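Local coordinates for Mgp-operon protein 3 (Mycoplasma pneumoniae, PDB 6RJ1), which probably serves as a cell-surface adhesin that acts with the P1 protein in attachment of the bacterium to human host cells, at residues 708-713 and 721-726. Residues are numbered along the deposited sequence; the frame is centred on the assembly and turned at random.
Sequences RENAQS and TKVKWT
Asn710, near the C-terminal end of helix 701-712, meets Val723 and Thr721 as the chain comes back into strand 723-732. Two residues before it, the CA-CB bond of Arg708 points away from the strand, and NE of that side chain makes a weak hydrogen bond to OE1 of Gln464. The carbonyl O of Arg708 accepts the backbone N of Gln712 at 3.0 Å, an i to i+4 bond of the last helical turn, which spans Asn710. Asn710 then reaches across: its CG stands anti to the backbone N (chi1 177°), which carries CB and CG alongside one methyl of Val723. CB lies 3.6 Å from Val723 CG2, and CG is equally close to that methyl. On the strand side, Val723 puts CG2 beside its own backbone N and anti to its carbonyl carbon. The end of the Asn710 side chain lies by the backbone of Thr721. Ala711 is buried against Thr491 of strand 487-492, which Asn710 and Val723 also touch. OE1 of Gln712 accepts a weak hydrogen bond from the backbone N of Lys489, and Ser713, past the helix, touches Asn718 of the connecting loop. The contact thus closes a strand-helix-strand connection: 693-699 leads into the helix, and 723-732 returns antiparallel to that strand within a mixed sheet of this MgpC-family adhesin.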
loop_
_atom_site.group_PDB
_atom_site.type_symbol
_atom_site.label_atom_id
_atom_site.label_comp_id
_atom_site.label_asym_id
_atom_site.label_seq_id
_atom_site.Cartn_x
_atom_site.Cartn_y
_atom_site.Cartn_z
ATOM N N ARG A 708 -19.244 2.425 -8.947
ATOM C CA ARG A 708 -20.229 1.341 -8.875
ATOM C C ARG A 708 -20.751 1.030 -10.279
ATOM O O ARG A 708 -20.841 -0.141 -10.648
ATOM C CB ARG A 708 -21.378 1.687 -7.902
ATOM C CG ARG A 708 -22.599 0.777 -8.021
ATOM C CD ARG A 708 -23.200 0.383 -6.698
ATOM N NE ARG A 708 -24.076 1.417 -6.156
ATOM C CZ ARG A 708 -25.327 1.205 -5.768
ATOM N NH1 ARG A 708 -25.868 -0.003 -5.875
ATOM N NH2 ARG A 708 -26.051 2.199 -5.271
ATOM N N GLU A 709 -21.068 2.085 -11.062
ATOM C CA GLU A 709 -21.565 1.982 -12.434
ATOM C C GLU A 709 -20.515 1.358 -13.347
ATOM O O GLU A 709 -20.850 0.469 -14.133
ATOM C CB GLU A 709 -22.029 3.351 -12.957
ATOM C CG GLU A 709 -23.387 3.773 -12.413
ATOM C CD GLU A 709 -23.833 5.208 -12.650
ATOM O OE1 GLU A 709 -23.059 5.996 -13.244
ATOM O OE2 GLU A 709 -24.967 5.544 -12.232
ATOM N N ASN A 710 -19.242 1.781 -13.209
ATOM C CA ASN A 710 -18.100 1.246 -13.962
ATOM C C ASN A 710 -17.891 -0.248 -13.663
ATOM O O ASN A 710 -17.517 -0.994 -14.565
ATOM C CB ASN A 710 -16.837 2.048 -13.650
ATOM C CG ASN A 710 -15.577 1.561 -14.305
ATOM O OD1 ASN A 710 -15.264 1.894 -15.442
ATOM N ND2 ASN A 710 -14.795 0.804 -13.585
ATOM N N ALA A 711 -18.143 -0.676 -12.412
ATOM C CA ALA A 711 -18.014 -2.070 -11.989
ATOM C C ALA A 711 -19.138 -2.948 -12.562
ATOM O O ALA A 711 -18.884 -4.090 -12.954
ATOM C CB ALA A 711 -18.010 -2.152 -10.472
ATOM N N GLN A 712 -20.372 -2.408 -12.614
ATOM C CA GLN A 712 -21.579 -3.100 -13.077
ATOM C C GLN A 712 -21.675 -3.245 -14.599
ATOM O O GLN A 712 -22.491 -4.039 -15.075
ATOM C CB GLN A 712 -22.842 -2.432 -12.500
ATOM C CG GLN A 712 -23.492 -3.206 -11.334
ATOM C CD GLN A 712 -22.600 -3.447 -10.119
ATOM O OE1 GLN A 712 -22.197 -4.581 -9.828
ATOM N NE2 GLN A 712 -22.292 -2.394 -9.370
ATOM N N SER A 713 -20.830 -2.516 -15.354
ATOM C CA SER A 713 -20.780 -2.570 -16.815
ATOM C C SER A 713 -20.199 -3.913 -17.271
ATOM O O SER A 713 -19.136 -4.329 -16.792
ATOM C CB SER A 713 -19.953 -1.412 -17.366
ATOM O OG SER A 713 -20.008 -1.364 -18.781
ATOM N N THR A 721 -13.751 2.813 -20.411
ATOM C CA THR A 721 -14.191 4.003 -19.679
ATOM C C THR A 721 -13.585 4.000 -18.265
ATOM O O THR A 721 -13.552 2.963 -17.596
ATOM C CB THR A 721 -15.712 4.153 -19.736
ATOM O OG1 THR A 721 -16.147 3.863 -21.063
ATOM C CG2 THR A 721 -16.172 5.555 -19.358
ATOM N N LYS A 722 -13.051 5.160 -17.857
ATOM C CA LYS A 722 -12.361 5.382 -16.599
ATOM C C LYS A 722 -13.203 6.173 -15.587
ATOM O O LYS A 722 -14.021 7.009 -15.974
ATOM C CB LYS A 722 -11.044 6.131 -16.885
ATOM C CG LYS A 722 -9.782 5.480 -16.327
ATOM C CD LYS A 722 -9.199 4.409 -17.255
ATOM C CE LYS A 722 -7.698 4.488 -17.355
ATOM N NZ LYS A 722 -7.263 5.570 -18.280
ATOM N N VAL A 723 -12.972 5.913 -14.292
ATOM C CA VAL A 723 -13.600 6.595 -13.157
ATOM C C VAL A 723 -12.636 7.746 -12.855
ATOM O O VAL A 723 -11.421 7.531 -12.823
ATOM C CB VAL A 723 -13.752 5.664 -11.913
ATOM C CG1 VAL A 723 -14.574 6.328 -10.813
ATOM C CG2 VAL A 723 -14.353 4.321 -12.282
ATOM N N LYS A 724 -13.155 8.956 -12.664
ATOM C CA LYS A 724 -12.304 10.109 -12.380
ATOM C C LYS A 724 -12.531 10.696 -10.986
ATOM O O LYS A 724 -13.592 11.268 -10.714
ATOM C CB LYS A 724 -12.430 11.188 -13.474
ATOM C CG LYS A 724 -11.650 10.879 -14.747
ATOM C CD LYS A 724 -11.621 12.088 -15.676
ATOM C CE LYS A 724 -11.117 11.741 -17.056
ATOM N NZ LYS A 724 -11.148 12.917 -17.964
ATOM N N TRP A 725 -11.525 10.541 -10.106
ATOM C CA TRP A 725 -11.510 11.089 -8.748
ATOM C C TRP A 725 -10.500 12.237 -8.808
ATOM O O TRP A 725 -9.287 12.008 -8.795
ATOM C CB TRP A 725 -11.113 10.012 -7.708
ATOM C CG TRP A 725 -12.096 8.880 -7.523
ATOM C CD1 TRP A 725 -13.302 8.716 -8.148
ATOM C CD2 TRP A 725 -11.960 7.772 -6.618
ATOM N NE1 TRP A 725 -13.914 7.565 -7.704
ATOM C CE2 TRP A 725 -13.116 6.967 -6.762
ATOM C CE3 TRP A 725 -10.970 7.376 -5.698
ATOM C CZ2 TRP A 725 -13.305 5.791 -6.025
ATOM C CZ3 TRP A 725 -11.153 6.208 -4.980
ATOM C CH2 TRP A 725 -12.315 5.436 -5.134
ATOM N N THR A 726 -11.003 13.461 -8.988
ATOM C CA THR A 726 -10.170 14.654 -9.171
ATOM C C THR A 726 -9.698 15.318 -7.862
ATOM O O THR A 726 -8.713 16.065 -7.886
ATOM C CB THR A 726 -10.876 15.655 -10.088
ATOM O OG1 THR A 726 -12.211 15.833 -9.630
ATOM C CG2 THR A 726 -10.887 15.200 -11.544
#